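Local coordinates for fibronectin type III domain-containing protein (Simiduia agarivorans, PDB 6P2K) that probably hydrolyses the beta-glucan backbone of xyloglucan through this family 74 catalytic part, built on seven-bladed beta-propellers, of a longer protein, at residues Val166-Ser174 / Asn211-Gly220. Sequence-based numbering, arbitrary orientation.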
loop_
_atom_site.group_PDB
_atom_site.type_symbol
_atom_site.label_atom_id
_atom_site.label_comp_id
_atom_site.label_asym_id
_atom_site.label_seq_id
_atom_site.Cartn_x
_atom_site.Cartn_y
_atom_site.Cartn_z
ATOM N N VAL B 166 16.914 -16.466 59.414
ATOM C CA VAL B 166 18.136 -15.673 59.479
ATOM C C VAL B 166 18.467 -15.191 58.075
ATOM O O VAL B 166 18.459 -15.978 57.120
ATOM C CB VAL B 166 19.305 -16.477 60.074
ATOM C CG1 VAL B 166 20.583 -15.652 60.038
ATOM C CG2 VAL B 166 18.982 -16.906 61.495
ATOM N N TYR B 167 18.760 -13.898 57.945
ATOM C CA TYR B 167 19.001 -13.291 56.644
ATOM C C TYR B 167 20.478 -13.094 56.331
ATOM O O TYR B 167 20.893 -13.318 55.190
ATOM C CB TYR B 167 18.266 -11.951 56.548
ATOM C CG TYR B 167 16.762 -12.103 56.572
ATOM C CD1 TYR B 167 16.080 -12.625 55.480
ATOM C CD2 TYR B 167 16.023 -11.736 57.690
ATOM C CE1 TYR B 167 14.705 -12.770 55.498
ATOM C CE2 TYR B 167 14.645 -11.877 57.718
ATOM C CZ TYR B 167 13.992 -12.395 56.621
ATOM O OH TYR B 167 12.624 -12.538 56.641
ATOM N N SER B 168 21.294 -12.692 57.305
ATOM C CA SER B 168 22.713 -12.508 57.038
ATOM C C SER B 168 23.533 -12.805 58.286
ATOM O O SER B 168 23.040 -12.753 59.416
ATOM C CB SER B 168 23.015 -11.094 56.519
ATOM O OG SER B 168 22.173 -10.129 57.123
ATOM N N VAL B 169 24.804 -13.130 58.048
ATOM C CA VAL B 169 25.789 -13.430 59.082
ATOM C C VAL B 169 27.101 -12.803 58.634
ATOM O O VAL B 169 27.635 -13.170 57.582
ATOM C CB VAL B 169 25.967 -14.946 59.295
ATOM C CG1 VAL B 169 27.175 -15.222 60.176
ATOM C CG2 VAL B 169 24.709 -15.562 59.891
ATOM N N VAL B 170 27.622 -11.856 59.414
ATOM C CA VAL B 170 28.764 -11.054 58.991
ATOM C C VAL B 170 29.786 -10.974 60.118
ATOM O O VAL B 170 29.445 -10.614 61.252
ATOM C CB VAL B 170 28.331 -9.644 58.545
ATOM C CG1 VAL B 170 27.469 -8.984 59.612
ATOM C CG2 VAL B 170 29.548 -8.790 58.216
ATOM N N PHE B 171 31.037 -11.298 59.800
ATOM C CA PHE B 171 32.144 -11.187 60.738
ATOM C C PHE B 171 32.705 -9.767 60.757
ATOM O O PHE B 171 32.485 -8.965 59.844
ATOM C CB PHE B 171 33.264 -12.162 60.371
ATOM C CG PHE B 171 33.005 -13.577 60.789
ATOM C CD1 PHE B 171 32.154 -14.385 60.054
ATOM C CD2 PHE B 171 33.628 -14.108 61.908
ATOM C CE1 PHE B 171 31.920 -15.693 60.434
ATOM C CE2 PHE B 171 33.399 -15.414 62.292
ATOM C CZ PHE B 171 32.543 -16.209 61.555
ATOM N N ASP B 172 33.451 -9.468 61.819
ATOM C CA ASP B 172 34.214 -8.230 61.927
ATOM C C ASP B 172 35.605 -8.493 61.360
ATOM O O ASP B 172 36.385 -9.255 61.940
ATOM C CB ASP B 172 34.276 -7.762 63.381
ATOM C CG ASP B 172 35.106 -6.493 63.570
ATOM O OD1 ASP B 172 35.692 -5.987 62.591
ATOM O OD2 ASP B 172 35.160 -5.986 64.710
ATOM N N GLN B 173 35.920 -7.854 60.232
ATOM C CA GLN B 173 37.204 -8.081 59.579
ATOM C C GLN B 173 38.383 -7.665 60.449
ATOM O O GLN B 173 39.495 -8.160 60.239
ATOM C CB GLN B 173 37.260 -7.332 58.246
ATOM C CG GLN B 173 36.240 -7.799 57.217
ATOM C CD GLN B 173 36.485 -9.218 56.753
ATOM O OE1 GLN B 173 37.603 -9.576 56.384
ATOM N NE2 GLN B 173 35.440 -10.038 56.773
ATOM N N SER B 174 38.170 -6.774 61.417
ATOM C CA SER B 174 39.255 -6.260 62.245
ATOM C C SER B 174 39.444 -7.030 63.548
ATOM O O SER B 174 40.428 -6.784 64.255
ATOM C CB SER B 174 39.021 -4.774 62.547
ATOM O OG SER B 174 39.548 -3.959 61.512
ATOM N N ASN B 211 14.502 -7.791 61.845
ATOM C CA ASN B 211 15.575 -7.294 60.997
ATOM C C ASN B 211 15.595 -8.063 59.684
ATOM O O ASN B 211 15.474 -9.292 59.667
ATOM C CB ASN B 211 16.931 -7.421 61.688
ATOM C CG ASN B 211 18.083 -7.139 60.748
ATOM O OD1 ASN B 211 18.761 -8.054 60.283
ATOM N ND2 ASN B 211 18.299 -5.865 60.448
ATOM N N LYS B 212 15.748 -7.331 58.583
ATOM C CA LYS B 212 15.773 -7.912 57.245
ATOM C C LYS B 212 17.171 -7.842 56.638
ATOM O O LYS B 212 17.343 -7.525 55.461
ATOM C CB LYS B 212 14.759 -7.222 56.337
ATOM C CG LYS B 212 13.325 -7.346 56.822
ATOM C CD LYS B 212 12.908 -8.808 56.932
ATOM C CE LYS B 212 11.458 -8.945 57.374
ATOM N NZ LYS B 212 10.982 -10.353 57.289
ATOM N N GLY B 213 18.178 -8.144 57.433
ATOM C CA GLY B 213 19.547 -8.134 56.963
ATOM C C GLY B 213 20.374 -7.067 57.649
ATOM O O GLY B 213 19.873 -6.010 58.041
ATOM N N ILE B 214 21.666 -7.353 57.806
ATOM C CA ILE B 214 22.595 -6.425 58.431
ATOM C C ILE B 214 23.835 -6.302 57.562
ATOM O O ILE B 214 24.132 -7.159 56.727
ATOM C CB ILE B 214 23.009 -6.853 59.850
ATOM C CG1 ILE B 214 23.660 -8.234 59.800
ATOM C CG2 ILE B 214 21.814 -6.834 60.783
ATOM C CD1 ILE B 214 23.874 -8.836 61.143
ATOM N N ALA B 215 24.571 -5.220 57.792
ATOM C CA ALA B 215 25.857 -4.996 57.159
ATOM C C ALA B 215 26.798 -4.386 58.183
ATOM O O ALA B 215 26.379 -3.587 59.025
ATOM C CB ALA B 215 25.734 -4.084 55.933
ATOM N N LEU B 216 28.067 -4.772 58.110
ATOM C CA LEU B 216 29.077 -4.309 59.048
ATOM C C LEU B 216 30.239 -3.722 58.267
ATOM O O LEU B 216 30.716 -4.334 57.305
ATOM C CB LEU B 216 29.554 -5.452 59.942
ATOM C CG LEU B 216 30.748 -5.187 60.855
ATOM C CD1 LEU B 216 30.402 -4.115 61.861
ATOM C CD2 LEU B 216 31.145 -6.469 61.559
ATOM N N SER B 217 30.680 -2.536 58.671
ATOM C CA SER B 217 31.818 -1.909 58.024
ATOM C C SER B 217 33.081 -2.734 58.272
ATOM O O SER B 217 33.237 -3.333 59.340
ATOM C CB SER B 217 32.009 -0.487 58.543
ATOM O OG SER B 217 33.216 0.078 58.064
ATOM N N PRO B 218 33.990 -2.788 57.292
ATOM C CA PRO B 218 35.200 -3.616 57.443
ATOM C C PRO B 218 35.993 -3.355 58.712
ATOM O O PRO B 218 36.607 -4.286 59.248
ATOM C CB PRO B 218 36.010 -3.257 56.192
ATOM C CG PRO B 218 34.971 -2.937 55.175
ATOM C CD PRO B 218 33.845 -2.265 55.923
ATOM N N ASN B 219 36.004 -2.125 59.216
ATOM C CA ASN B 219 36.702 -1.862 60.465
ATOM C C ASN B 219 35.889 -2.295 61.684
ATOM O O ASN B 219 36.333 -2.084 62.820
ATOM C CB ASN B 219 37.094 -0.382 60.556
ATOM C CG ASN B 219 35.900 0.559 60.524
ATOM O OD1 ASN B 219 34.750 0.139 60.630
ATOM N ND2 ASN B 219 36.180 1.852 60.385
ATOM N N GLY B 220 34.720 -2.899 61.465
ATOM C CA GLY B 220 33.886 -3.415 62.533
ATOM C C GLY B 220 33.184 -2.377 63.376
ATOM O O GLY B 220 32.548 -2.740 64.372
HETATM O O HOH W 1 33.003 -5.027 65.519
HETATM O O HOH W 2 34.165 -6.226 59.071
#
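The Lys-212 chain runs alongside the Tyr-167 ring, its CD 3.6 Å from Tyr-167 CE2, and ends with Lys-212 NZ donating to Tyr-167 OH at 2.8 Å. They join the first strands of two consecutive four-stranded blades of a beta-propeller; segments 166-171 and 211-216 of these run nearly parallel (12° between segment axes, 5.5 Å at closest approach). No backbone-to-backbone hydrogen bond crosses between the strands; the one backbone N-H donated across, from Ile-214 N, goes to Ser-168 OG (2.9 Å). Ser-168 OG is set there by a chi1 of 35°, between its own N and carbonyl carbon. Further along, Val-170 straddles two neighbours, CG1 against Ile-214 CG1 at 3.9 Å and CG2 against Leu-216 CB. At the loop end, water 1 donates to both Asp-172 OD2 and Gly-220 O, linking Asp-172 to the type I turn 217-220.

In the second shell, Asn-184 bonds both Tyr-167 OH and Lys-212 NZ, fixing the pair. A phenylalanine replacing Tyr-167 would probably leave Lys-212 NZ and Asn-184 ND2 each without the hydroxyl they share. Asn-211 braces Gly-213 by an Asx turn, its OD1 accepting from Gly-213 N, while Asp-172 OD1 takes Ser-174 N at 2.9 Å, from 51° out of the carboxylate plane.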